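Cd1 (Flavonifractor plautii, PDB 7D39) probably works as an FMN-dependent ene-reductase that starts the breakdown of flavones and flavonols in gut bacteria. Local coordinates at residues F85-F90 and F141-G146; D148-T153 and N171-W176; K167-E172 and Q208-A213. One frame throughout, in Å; residues are numbered along the deposited sequence.

Interaction 1: F85-F90 and F141-G146. With FMN (flavin mononucleotide), chain B.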
loop_
_atom_site.group_PDB
_atom_site.type_symbol
_atom_site.label_atom_id
_atom_site.label_comp_id
_atom_site.label_asym_id
_atom_site.label_seq_id
_atom_site.Cartn_x
_atom_site.Cartn_y
_atom_site.Cartn_z
ATOM N N PHE A 85 -0.499 10.297 -3.309
ATOM C CA PHE A 85 0.087 9.471 -4.313
ATOM C C PHE A 85 -0.891 9.284 -5.453
ATOM O O PHE A 85 -1.921 8.692 -5.279
ATOM C CB PHE A 85 0.419 8.127 -3.685
ATOM C CG PHE A 85 1.475 7.357 -4.387
ATOM C CD1 PHE A 85 2.415 6.671 -3.678
ATOM C CD2 PHE A 85 1.518 7.307 -5.743
ATOM C CE1 PHE A 85 3.377 5.965 -4.311
ATOM C CE2 PHE A 85 2.471 6.591 -6.379
ATOM C CZ PHE A 85 3.400 5.923 -5.674
ATOM N N SER A 86 -0.554 9.792 -6.614
ATOM C CA SER A 86 -1.346 9.614 -7.805
ATOM C C SER A 86 -0.767 8.600 -8.777
ATOM O O SER A 86 0.313 8.745 -9.204
ATOM C CB SER A 86 -1.572 10.947 -8.482
ATOM O OG SER A 86 -2.556 10.906 -9.443
ATOM N N THR A 87 -1.509 7.571 -9.116
ATOM C CA THR A 87 -0.985 6.513 -9.963
ATOM C C THR A 87 -1.875 6.303 -11.174
ATOM O O THR A 87 -3.103 6.333 -11.062
ATOM C CB THR A 87 -0.868 5.183 -9.202
ATOM O OG1 THR A 87 -0.327 4.179 -10.074
ATOM C CG2 THR A 87 -2.228 4.730 -8.727
ATOM N N PRO A 88 -1.284 6.122 -12.350
ATOM C CA PRO A 88 -2.048 5.600 -13.489
ATOM C C PRO A 88 -2.645 4.244 -13.146
ATOM O O PRO A 88 -2.172 3.537 -12.259
ATOM C CB PRO A 88 -1.003 5.463 -14.600
ATOM C CG PRO A 88 0.204 6.173 -14.121
ATOM C CD PRO A 88 0.147 6.281 -12.645
ATOM N N ILE A 89 -3.684 3.879 -13.880
ATOM C CA ILE A 89 -4.263 2.545 -13.826
ATOM C C ILE A 89 -3.733 1.757 -15.023
ATOM O O ILE A 89 -3.857 2.208 -16.169
ATOM C CB ILE A 89 -5.796 2.602 -13.833
ATOM C CG1 ILE A 89 -6.292 3.414 -12.646
ATOM C CG2 ILE A 89 -6.371 1.186 -13.839
ATOM C CD1 ILE A 89 -7.786 3.582 -12.579
ATOM N N PHE A 90 -3.117 0.600 -14.760
ATOM C CA PHE A 90 -2.658 -0.338 -15.782
ATOM C C PHE A 90 -3.376 -1.666 -15.540
ATOM O O PHE A 90 -3.312 -2.203 -14.432
ATOM C CB PHE A 90 -1.134 -0.575 -15.714
ATOM C CG PHE A 90 -0.263 0.572 -16.196
ATOM C CD1 PHE A 90 -0.796 1.753 -16.706
ATOM C CD2 PHE A 90 1.128 0.445 -16.135
ATOM C CE1 PHE A 90 0.049 2.783 -17.143
ATOM C CE2 PHE A 90 1.970 1.464 -16.557
ATOM C CZ PHE A 90 1.427 2.646 -17.067
ATOM N N PHE A 141 -4.639 8.363 -1.844
ATOM C CA PHE A 141 -4.335 7.846 -3.165
ATOM C C PHE A 141 -5.355 8.344 -4.171
ATOM O O PHE A 141 -6.531 8.522 -3.855
ATOM C CB PHE A 141 -4.341 6.320 -3.172
ATOM C CG PHE A 141 -3.330 5.707 -2.244
ATOM C CD1 PHE A 141 -1.999 5.642 -2.607
ATOM C CD2 PHE A 141 -3.716 5.181 -1.029
ATOM C CE1 PHE A 141 -1.069 5.066 -1.767
ATOM C CE2 PHE A 141 -2.783 4.581 -0.183
ATOM C CZ PHE A 141 -1.468 4.541 -0.550
HETATM N N MSE A 142 -4.892 8.540 -5.391
HETATM C CA MSE A 142 -5.780 8.795 -6.508
HETATM C C MSE A 142 -5.327 7.868 -7.616
HETATM O O MSE A 142 -4.144 7.809 -7.905
HETATM C CB MSE A 142 -5.713 10.254 -6.941
HETATM C CG MSE A 142 -6.034 11.247 -5.837
HETATM SE SE MSE A 142 -6.047 13.111 -6.501
HETATM C CE MSE A 142 -4.117 13.398 -6.566
ATOM N N SER A 143 -6.252 7.115 -8.200
ATOM C CA SER A 143 -5.963 6.264 -9.343
ATOM C C SER A 143 -6.672 6.852 -10.548
ATOM O O SER A 143 -7.880 7.097 -10.494
ATOM C CB SER A 143 -6.429 4.825 -9.105
ATOM O OG SER A 143 -5.821 4.274 -7.957
ATOM N N VAL A 144 -5.920 7.100 -11.617
ATOM C CA VAL A 144 -6.418 7.795 -12.801
ATOM C C VAL A 144 -6.266 6.875 -14.000
ATOM O O VAL A 144 -5.148 6.484 -14.349
ATOM C CB VAL A 144 -5.676 9.118 -13.043
ATOM C CG1 VAL A 144 -6.318 9.873 -14.198
ATOM C CG2 VAL A 144 -5.652 9.966 -11.761
ATOM N N GLY A 145 -7.386 6.550 -14.651
ATOM C CA GLY A 145 -7.389 5.629 -15.765
ATOM C C GLY A 145 -7.949 6.265 -17.027
ATOM O O GLY A 145 -8.590 7.316 -16.992
ATOM N N GLY A 146 -7.706 5.597 -18.151
ATOM C CA GLY A 146 -8.301 6.024 -19.403
ATOM C C GLY A 146 -9.727 5.552 -19.624
ATOM O O GLY A 146 -10.480 6.184 -20.365
HETATM N N1 FMN B . -6.710 2.810 -18.163
HETATM C C2 FMN B . -7.764 2.271 -17.569
HETATM O O2 FMN B . -8.632 3.118 -17.339
HETATM N N3 FMN B . -7.839 0.942 -17.285
HETATM C C4 FMN B . -6.785 0.151 -17.591
HETATM O O4 FMN B . -6.707 -1.049 -17.399
HETATM C C4A FMN B . -5.612 0.739 -18.256
HETATM N N5 FMN B . -4.559 0.036 -18.595
HETATM C C5A FMN B . -3.470 0.553 -19.160
HETATM C C6 FMN B . -2.367 -0.212 -19.498
HETATM C C7 FMN B . -1.245 0.351 -20.091
HETATM C C7M FMN B . -0.058 -0.498 -20.465
HETATM C C8 FMN B . -1.240 1.803 -20.394
HETATM C C8M FMN B . -0.042 2.424 -21.058
HETATM C C9 FMN B . -2.353 2.557 -20.063
HETATM C C9A FMN B . -3.453 1.989 -19.452
HETATM N N10 FMN B . -4.581 2.757 -19.142
HETATM C C10 FMN B . -5.642 2.145 -18.519
HETATM C "C1'" FMN B . -4.538 4.191 -19.403
HETATM C "C2'" FMN B . -3.749 4.928 -18.311
HETATM O "O2'" FMN B . -4.350 4.832 -17.034
HETATM C "C3'" FMN B . -3.498 6.407 -18.726
HETATM O "O3'" FMN B . -2.713 6.484 -19.883
HETATM C "C4'" FMN B . -2.896 7.251 -17.575
HETATM O "O4'" FMN B . -3.849 7.549 -16.571
HETATM C "C5'" FMN B . -2.253 8.513 -18.126
HETATM O "O5'" FMN B . -1.716 9.321 -17.136
HETATM P P FMN B . -0.590 10.329 -17.192
HETATM O O1P FMN B . -0.322 10.765 -15.902
HETATM O O2P FMN B . 0.524 9.648 -17.712
HETATM O O3P FMN B . -1.177 11.370 -17.973
#

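Interaction 2: D148-T153 and N171-W176. With FMN (flavin mononucleotide), chain B.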
loop_
_atom_site.group_PDB
_atom_site.type_symbol
_atom_site.label_atom_id
_atom_site.label_comp_id
_atom_site.label_asym_id
_atom_site.label_seq_id
_atom_site.Cartn_x
_atom_site.Cartn_y
_atom_site.Cartn_z
ATOM N N ASP A 148 -13.068 2.531 -17.982
ATOM C CA ASP A 148 -13.705 2.041 -16.767
ATOM C C ASP A 148 -13.125 0.704 -16.301
ATOM O O ASP A 148 -13.714 0.036 -15.450
ATOM C CB ASP A 148 -15.223 1.933 -16.964
ATOM C CG ASP A 148 -15.615 0.912 -18.019
ATOM O OD1 ASP A 148 -14.726 0.376 -18.703
ATOM O OD2 ASP A 148 -16.829 0.655 -18.175
ATOM N N TRP A 149 -11.980 0.306 -16.837
ATOM C CA TRP A 149 -11.273 -0.886 -16.370
ATOM C C TRP A 149 -10.464 -0.483 -15.144
ATOM O O TRP A 149 -9.269 -0.191 -15.226
ATOM C CB TRP A 149 -10.360 -1.440 -17.461
ATOM C CG TRP A 149 -11.022 -2.026 -18.668
ATOM C CD1 TRP A 149 -12.264 -1.719 -19.180
ATOM C CD2 TRP A 149 -10.483 -3.043 -19.518
ATOM N NE1 TRP A 149 -12.514 -2.479 -20.293
ATOM C CE2 TRP A 149 -11.442 -3.307 -20.513
ATOM C CE3 TRP A 149 -9.291 -3.773 -19.517
ATOM C CZ2 TRP A 149 -11.228 -4.254 -21.518
ATOM C CZ3 TRP A 149 -9.086 -4.711 -20.516
ATOM C CH2 TRP A 149 -10.049 -4.942 -21.496
ATOM N N VAL A 150 -11.129 -0.469 -13.990
ATOM C CA VAL A 150 -10.572 0.187 -12.808
ATOM C C VAL A 150 -10.869 -0.554 -11.498
ATOM O O VAL A 150 -10.849 0.045 -10.419
ATOM C CB VAL A 150 -11.094 1.631 -12.738
ATOM C CG1 VAL A 150 -10.798 2.379 -14.057
ATOM C CG2 VAL A 150 -12.580 1.620 -12.470
ATOM N N THR A 151 -11.115 -1.855 -11.565
ATOM C CA THR A 151 -11.710 -2.567 -10.436
ATOM C C THR A 151 -10.703 -3.088 -9.415
ATOM O O THR A 151 -11.119 -3.684 -8.415
ATOM C CB THR A 151 -12.549 -3.743 -10.935
ATOM O OG1 THR A 151 -11.770 -4.527 -11.853
ATOM C CG2 THR A 151 -13.779 -3.247 -11.635
ATOM N N ARG A 152 -9.402 -2.898 -9.623
ATOM C CA ARG A 152 -8.414 -3.429 -8.698
ATOM C C ARG A 152 -7.471 -2.380 -8.130
ATOM O O ARG A 152 -6.669 -2.706 -7.241
ATOM C CB ARG A 152 -7.604 -4.529 -9.385
ATOM C CG ARG A 152 -8.460 -5.599 -10.033
ATOM C CD ARG A 152 -7.617 -6.729 -10.594
ATOM N NE ARG A 152 -7.161 -7.622 -9.537
ATOM C CZ ARG A 152 -6.068 -8.379 -9.597
ATOM N NH1 ARG A 152 -5.293 -8.352 -10.670
ATOM N NH2 ARG A 152 -5.756 -9.169 -8.572
ATOM N N THR A 153 -7.544 -1.132 -8.598
ATOM C CA THR A 153 -6.482 -0.186 -8.279
ATOM C C THR A 153 -6.586 0.308 -6.844
ATOM O O THR A 153 -5.566 0.507 -6.182
ATOM C CB THR A 153 -6.490 0.979 -9.286
ATOM O OG1 THR A 153 -5.349 1.813 -9.065
ATOM C CG2 THR A 153 -7.786 1.809 -9.182
ATOM N N ASN A 171 -9.013 7.481 -1.036
ATOM C CA ASN A 171 -8.553 6.421 -1.929
ATOM C C ASN A 171 -9.489 6.431 -3.146
ATOM O O ASN A 171 -10.407 5.628 -3.293
ATOM C CB ASN A 171 -8.528 5.065 -1.226
ATOM C CG ASN A 171 -7.880 4.020 -2.052
ATOM O OD1 ASN A 171 -7.553 4.263 -3.207
ATOM N ND2 ASN A 171 -7.683 2.838 -1.483
ATOM N N GLU A 172 -9.243 7.372 -4.051
ATOM C CA GLU A 172 -10.206 7.770 -5.071
ATOM C C GLU A 172 -9.804 7.225 -6.440
ATOM O O GLU A 172 -8.619 7.183 -6.777
ATOM C CB GLU A 172 -10.321 9.300 -5.120
ATOM C CG GLU A 172 -11.431 9.854 -6.003
ATOM C CD GLU A 172 -12.795 9.609 -5.428
ATOM O OE1 GLU A 172 -13.275 8.449 -5.472
ATOM O OE2 GLU A 172 -13.381 10.578 -4.915
ATOM N N VAL A 173 -10.803 6.820 -7.227
ATOM C CA VAL A 173 -10.606 6.291 -8.571
ATOM C C VAL A 173 -11.221 7.255 -9.571
ATOM O O VAL A 173 -12.362 7.697 -9.385
ATOM C CB VAL A 173 -11.234 4.896 -8.739
ATOM C CG1 VAL A 173 -11.214 4.498 -10.209
ATOM C CG2 VAL A 173 -10.469 3.899 -7.948
ATOM N N PHE A 174 -10.491 7.548 -10.655
ATOM C CA PHE A 174 -10.975 8.441 -11.715
ATOM C C PHE A 174 -11.014 7.701 -13.046
ATOM O O PHE A 174 -10.016 7.674 -13.781
ATOM C CB PHE A 174 -10.108 9.693 -11.827
ATOM C CG PHE A 174 -10.111 10.550 -10.587
ATOM C CD1 PHE A 174 -11.073 11.529 -10.411
ATOM C CD2 PHE A 174 -9.152 10.368 -9.601
ATOM C CE1 PHE A 174 -11.076 12.321 -9.277
ATOM C CE2 PHE A 174 -9.148 11.155 -8.468
ATOM C CZ PHE A 174 -10.108 12.136 -8.307
ATOM N N PRO A 175 -12.144 7.104 -13.412
ATOM C CA PRO A 175 -12.250 6.462 -14.724
ATOM C C PRO A 175 -12.490 7.490 -15.819
ATOM O O PRO A 175 -12.832 8.647 -15.562
ATOM C CB PRO A 175 -13.449 5.523 -14.562
ATOM C CG PRO A 175 -14.339 6.272 -13.595
ATOM C CD PRO A 175 -13.390 6.984 -12.632
ATOM N N TRP A 176 -12.258 7.050 -17.059
ATOM C CA TRP A 176 -12.459 7.879 -18.256
ATOM C C TRP A 176 -11.763 9.224 -18.118
ATOM O O TRP A 176 -12.349 10.276 -18.391
ATOM C CB TRP A 176 -13.953 8.089 -18.546
ATOM C CG TRP A 176 -14.717 6.814 -18.694
ATOM C CD1 TRP A 176 -15.644 6.305 -17.829
ATOM C CD2 TRP A 176 -14.621 5.880 -19.775
ATOM N NE1 TRP A 176 -16.126 5.099 -18.300
ATOM C CE2 TRP A 176 -15.517 4.816 -19.492
ATOM C CE3 TRP A 176 -13.869 5.836 -20.955
ATOM C CZ2 TRP A 176 -15.680 3.728 -20.341
ATOM C CZ3 TRP A 176 -14.027 4.743 -21.796
ATOM C CH2 TRP A 176 -14.930 3.707 -21.484
HETATM N N1 FMN B . -6.710 2.810 -18.163
HETATM C C2 FMN B . -7.764 2.271 -17.569
HETATM O O2 FMN B . -8.632 3.118 -17.339
HETATM N N3 FMN B . -7.839 0.942 -17.285
HETATM C C4 FMN B . -6.785 0.151 -17.591
HETATM O O4 FMN B . -6.707 -1.049 -17.399
HETATM C C4A FMN B . -5.612 0.739 -18.256
HETATM N N5 FMN B . -4.559 0.036 -18.595
HETATM C C5A FMN B . -3.470 0.553 -19.160
HETATM C C6 FMN B . -2.367 -0.212 -19.498
HETATM C C7 FMN B . -1.245 0.351 -20.091
HETATM C C7M FMN B . -0.058 -0.498 -20.465
HETATM C C8 FMN B . -1.240 1.803 -20.394
HETATM C C8M FMN B . -0.042 2.424 -21.058
HETATM C C9 FMN B . -2.353 2.557 -20.063
HETATM C C9A FMN B . -3.453 1.989 -19.452
HETATM N N10 FMN B . -4.581 2.757 -19.142
HETATM C C10 FMN B . -5.642 2.145 -18.519
HETATM C "C1'" FMN B . -4.538 4.191 -19.403
HETATM C "C2'" FMN B . -3.749 4.928 -18.311
HETATM O "O2'" FMN B . -4.350 4.832 -17.034
HETATM C "C3'" FMN B . -3.498 6.407 -18.726
HETATM O "O3'" FMN B . -2.713 6.484 -19.883
HETATM C "C4'" FMN B . -2.896 7.251 -17.575
HETATM O "O4'" FMN B . -3.849 7.549 -16.571
HETATM C "C5'" FMN B . -2.253 8.513 -18.126
HETATM O "O5'" FMN B . -1.716 9.321 -17.136
HETATM P P FMN B . -0.590 10.329 -17.192
HETATM O O1P FMN B . -0.322 10.765 -15.902
HETATM O O2P FMN B . 0.524 9.648 -17.712
HETATM O O3P FMN B . -1.177 11.370 -17.973
HETATM O O HOH W 1 -18.422 3.399 -17.192
#

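Interaction 3: K167-E172 and Q208-A213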
loop_
_atom_site.group_PDB
_atom_site.type_symbol
_atom_site.label_atom_id
_atom_site.label_comp_id
_atom_site.label_asym_id
_atom_site.label_seq_id
_atom_site.Cartn_x
_atom_site.Cartn_y
_atom_site.Cartn_z
ATOM N N LYS A 167 -2.391 5.582 7.931
ATOM C CA LYS A 167 -3.830 5.820 7.948
ATOM C C LYS A 167 -4.266 6.429 6.616
ATOM O O LYS A 167 -3.865 7.544 6.269
ATOM C CB LYS A 167 -4.205 6.717 9.123
ATOM C CG LYS A 167 -5.666 7.151 9.111
ATOM C CD LYS A 167 -5.978 8.064 10.280
ATOM C CE LYS A 167 -6.133 7.291 11.587
ATOM N NZ LYS A 167 -5.454 7.983 12.727
ATOM N N VAL A 168 -5.089 5.695 5.871
ATOM C CA VAL A 168 -5.598 6.165 4.587
ATOM C C VAL A 168 -6.670 7.222 4.814
ATOM O O VAL A 168 -7.606 7.020 5.588
ATOM C CB VAL A 168 -6.148 4.983 3.772
ATOM C CG1 VAL A 168 -6.692 5.440 2.410
ATOM C CG2 VAL A 168 -5.075 3.942 3.561
ATOM N N ILE A 169 -6.560 8.351 4.116
ATOM C CA ILE A 169 -7.599 9.363 4.260
ATOM C C ILE A 169 -8.562 9.313 3.078
ATOM O O ILE A 169 -9.779 9.166 3.262
ATOM C CB ILE A 169 -6.990 10.761 4.452
ATOM C CG1 ILE A 169 -5.988 10.740 5.611
ATOM C CG2 ILE A 169 -8.090 11.803 4.688
ATOM C CD1 ILE A 169 -6.606 10.447 6.982
ATOM N N ASP A 170 -8.031 9.414 1.866
ATOM C CA ASP A 170 -8.815 9.220 0.659
ATOM C C ASP A 170 -8.183 8.135 -0.205
ATOM O O ASP A 170 -6.982 7.882 -0.121
ATOM C CB ASP A 170 -8.947 10.527 -0.136
ATOM C CG ASP A 170 -10.043 11.423 0.422
ATOM O OD1 ASP A 170 -11.218 11.007 0.343
ATOM O OD2 ASP A 170 -9.721 12.515 0.948
ATOM N N ASN A 171 -9.013 7.481 -1.036
ATOM C CA ASN A 171 -8.553 6.421 -1.929
ATOM C C ASN A 171 -9.489 6.431 -3.146
ATOM O O ASN A 171 -10.407 5.628 -3.293
ATOM C CB ASN A 171 -8.528 5.065 -1.226
ATOM C CG ASN A 171 -7.880 4.020 -2.052
ATOM O OD1 ASN A 171 -7.553 4.263 -3.207
ATOM N ND2 ASN A 171 -7.683 2.838 -1.483
ATOM N N GLU A 172 -9.243 7.372 -4.051
ATOM C CA GLU A 172 -10.206 7.770 -5.071
ATOM C C GLU A 172 -9.804 7.225 -6.440
ATOM O O GLU A 172 -8.619 7.183 -6.777
ATOM C CB GLU A 172 -10.321 9.300 -5.120
ATOM C CG GLU A 172 -11.431 9.854 -6.003
ATOM C CD GLU A 172 -12.795 9.609 -5.428
ATOM O OE1 GLU A 172 -13.275 8.449 -5.472
ATOM O OE2 GLU A 172 -13.381 10.578 -4.915
ATOM N N GLN A 208 -9.462 11.172 10.308
ATOM C CA GLN A 208 -10.506 10.208 10.004
ATOM C C GLN A 208 -10.579 9.941 8.507
ATOM O O GLN A 208 -10.385 10.842 7.690
ATOM C CB GLN A 208 -11.862 10.702 10.507
ATOM C CG GLN A 208 -12.388 9.947 11.717
ATOM C CD GLN A 208 -13.640 10.589 12.280
ATOM O OE1 GLN A 208 -13.849 11.796 12.131
ATOM N NE2 GLN A 208 -14.488 9.787 12.916
ATOM N N TYR A 209 -10.872 8.689 8.170
ATOM C CA TYR A 209 -11.077 8.267 6.794
ATOM C C TYR A 209 -12.205 9.064 6.147
ATOM O O TYR A 209 -13.252 9.281 6.756
ATOM C CB TYR A 209 -11.393 6.776 6.788
ATOM C CG TYR A 209 -11.725 6.163 5.459
ATOM C CD1 TYR A 209 -12.983 5.638 5.220
ATOM C CD2 TYR A 209 -10.776 6.061 4.457
ATOM C CE1 TYR A 209 -13.299 5.044 4.008
ATOM C CE2 TYR A 209 -11.085 5.479 3.233
ATOM C CZ TYR A 209 -12.343 4.970 3.021
ATOM O OH TYR A 209 -12.645 4.381 1.820
ATOM N N GLN A 210 -11.985 9.505 4.912
ATOM C CA GLN A 210 -12.935 10.337 4.193
ATOM C C GLN A 210 -13.517 9.651 2.974
ATOM O O GLN A 210 -14.315 10.261 2.258
ATOM C CB GLN A 210 -12.257 11.635 3.755
ATOM C CG GLN A 210 -11.788 12.468 4.901
ATOM C CD GLN A 210 -12.952 12.953 5.732
ATOM O OE1 GLN A 210 -13.985 13.357 5.197
ATOM N NE2 GLN A 210 -12.804 12.889 7.046
ATOM N N GLY A 211 -13.142 8.405 2.715
ATOM C CA GLY A 211 -13.386 7.790 1.433
ATOM C C GLY A 211 -14.694 7.040 1.376
ATOM O O GLY A 211 -15.558 7.151 2.241
ATOM N N ASP A 212 -14.844 6.289 0.298
ATOM C CA ASP A 212 -15.999 5.433 0.106
ATOM C C ASP A 212 -16.066 4.402 1.224
ATOM O O ASP A 212 -15.045 3.846 1.630
ATOM C CB ASP A 212 -15.870 4.768 -1.263
ATOM C CG ASP A 212 -16.880 3.676 -1.498
ATOM O OD1 ASP A 212 -17.908 3.628 -0.794
ATOM O OD2 ASP A 212 -16.633 2.873 -2.424
ATOM N N ALA A 213 -17.274 4.149 1.734
ATOM C CA ALA A 213 -17.441 3.206 2.838
ATOM C C ALA A 213 -17.199 1.762 2.427
ATOM O O ALA A 213 -16.962 0.917 3.297
ATOM C CB ALA A 213 -18.847 3.332 3.445
HETATM O O HOH W 2 -13.269 12.804 0.654
#

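Interaction 1: F85-F90 and F141-G146
Phe85 pairs with Phe141, Ser86 with Met142, Thr87 with Ser143 and Pro88 with Val144 in two parallel strands whose short axes approach to 4.8 Å and diverge by 20°. Their backbone hydrogen bonds run from Met142 N to Phe85 O, Thr87 N to Met142 O, Val144 N to Thr87 O and Ile89 N to Val144 O. The first three are nearly straight, whereas the last bends to 138°, which fits a second, weak bond from Ile89 N to FMN O2'. On one face Phe85 CB meets Phe141 CD1 at 3.6 Å. With CG anti to the backbone N (chi1 -157°), the Phe85 ring leads away from strand 141-144, to meet Phe98 edge-to-face. Next along this face, the methyl CG2 of Thr87 abuts Ser143 OG, which is hydrogen-bonded to Thr153 OG1. The other face carries Ser86, bonded to Asn15, and selenomethionine Met142, whose terminal CE reaches Ser86 CB at 4.0 Å. These are the third and fourth strands of the 2-1-3-4-5 parallel sheet of a flavodoxin-like fold, and the flavin sits at their C-terminal ends. There Ile89 O takes a hydrogen bond from FMN O2' at 2.8 Å, and Val144 O takes one from FMN O4', likewise 2.8 Å, besides the Ile89 N-H. Gly146 N donates to FMN N1 at 3.0 Å. Ile89 wedges between strand and flavin: CD1 lies 3.6 Å from Gly145 N, while CG2 touches the pyrimidine at FMN N3. An alanine here would probably open a gap beside Gly145 and against the pyrimidine, and take CG1 from Ser143 CB. Phe90 lays one ring face over the dimethylbenzene end, CE1 standing 3.6 Å from FMN C8.

Interaction 2: D148-T153 and N171-W176
Val150 packs obliquely against Val173, its CB 3.8 Å from Val173 CG1, where the flavin-binding loop after the fourth strand of this flavodoxin-like sheet folds against the edge strand 167-174. No hydrogen bond joins the two segments directly, and the contact is made by side-chain packing and one water bridge. Val173 divides its two methyls: CG1, anti to the backbone N (chi1 170°), faces Val150, while CG2 meets Thr153 CG2 at 3.6 Å, the Thr153 hydroxyl being taken up by Ser143. Val150 crosses Pro175 at about a right angle, its CG1 4.1 Å from Pro175 CB. Between Asp148 and Val150 the chain makes an inverse gamma turn centred on Trp149. Trp149 O accepts from FMN N3 at 2.8 Å, so this turn supplies a backbone acceptor to the pyrimidine edge, while the indole of Trp149 makes a cation-pi contact with Lys92. At the exposed end, Asp148 and Trp176 lie side by side and point the same way, carboxylate and indole planes 43° apart. Asp148 N stands 3.6 Å above one face of the Trp176 indole, offset toward its rim, and Asp148 CB comes to 3.6 Å from Trp176 NE1. That NE1 donates to a water 3.1 Å away, in the ring plane, which in turn makes a weak bond to Asp148 OD2.

Interaction 3: K167-E172 and Q208-A213
Ile169 and Tyr209 bring their CA atoms to 4.4 Å, and the one direct hydrogen bond across the contact follows just beyond, from Gln210 N to Ile169 O at 2.8 Å, with an N-H...O angle of 162°. Ile169 departs from extended strand geometry (psi -55°), consistent with its carbonyl being turned toward the loop. Its strand is the last of the parallel sheet and bonds on its inner side to strand 138-144, so segment 208-213, on the way from helix 184-202 to the small antiparallel sheet, lies along the edge of the flavodoxin-like domain. The Tyr209 ring presents CD2 to two carbonyls, 3.5 Å from Val168 O, which lies at the ring edge in its plane, and equally close to Ile169 O. Gly211 N lies 3.4 Å above the centre of one face of the Tyr209 ring. The same ring stacks with His220, and its OH is hydrogen-bonded to Asp212 O, which lies in the ring plane. Gln210 lies beside Ile169, pointing the same way, with its CG against Ile169 CG2 at 3.8 Å. The chain of Gln210 then bends at chi2 (-65°), and NE2 donates to Gln208 O from above the carbonyl plane. Asp170 crosses Gln210 obliquely, its OD1 3.6 Å from Gln210 CB. Here a water bridges the segments, donating to Asp170 OD1 at 2.7 Å and to Gln210 O. Asp170 OD2 is hydrogen-bonded to Asn196 ND2, while Arg189 forms a long, weak ion pair with OD1. The carboxylate thus meets donors at both oxygens, which would probably favour its ionised form; the polar links across the contact are one backbone bond and a shared water, beside the packing of Tyr209 and Gln210.

How the interactions relate
Interaction 1 is buried between two inner strands and rests on regular backbone pairing, while interactions 2 and 3 both use the edge strand 167-174, joined to strand 138-144 by bonds such as Ser143 O to Phe174 N. Interaction 2 takes the later part of that edge strand and lies at the surface, combining apolar packing with Asp148 against the Trp176 face and a water bridge. Interaction 3 takes the earlier part, is partly buried, and differs in its direct backbone bond and buried Asp170. Interactions 1 and 2 meet where Ile89 CG2 packs on Trp149 O, and both contact the flavin; interaction 3, its centre about 15 Å from either, fastens the loop that leads to the small antiparallel sheet onto the edge strand.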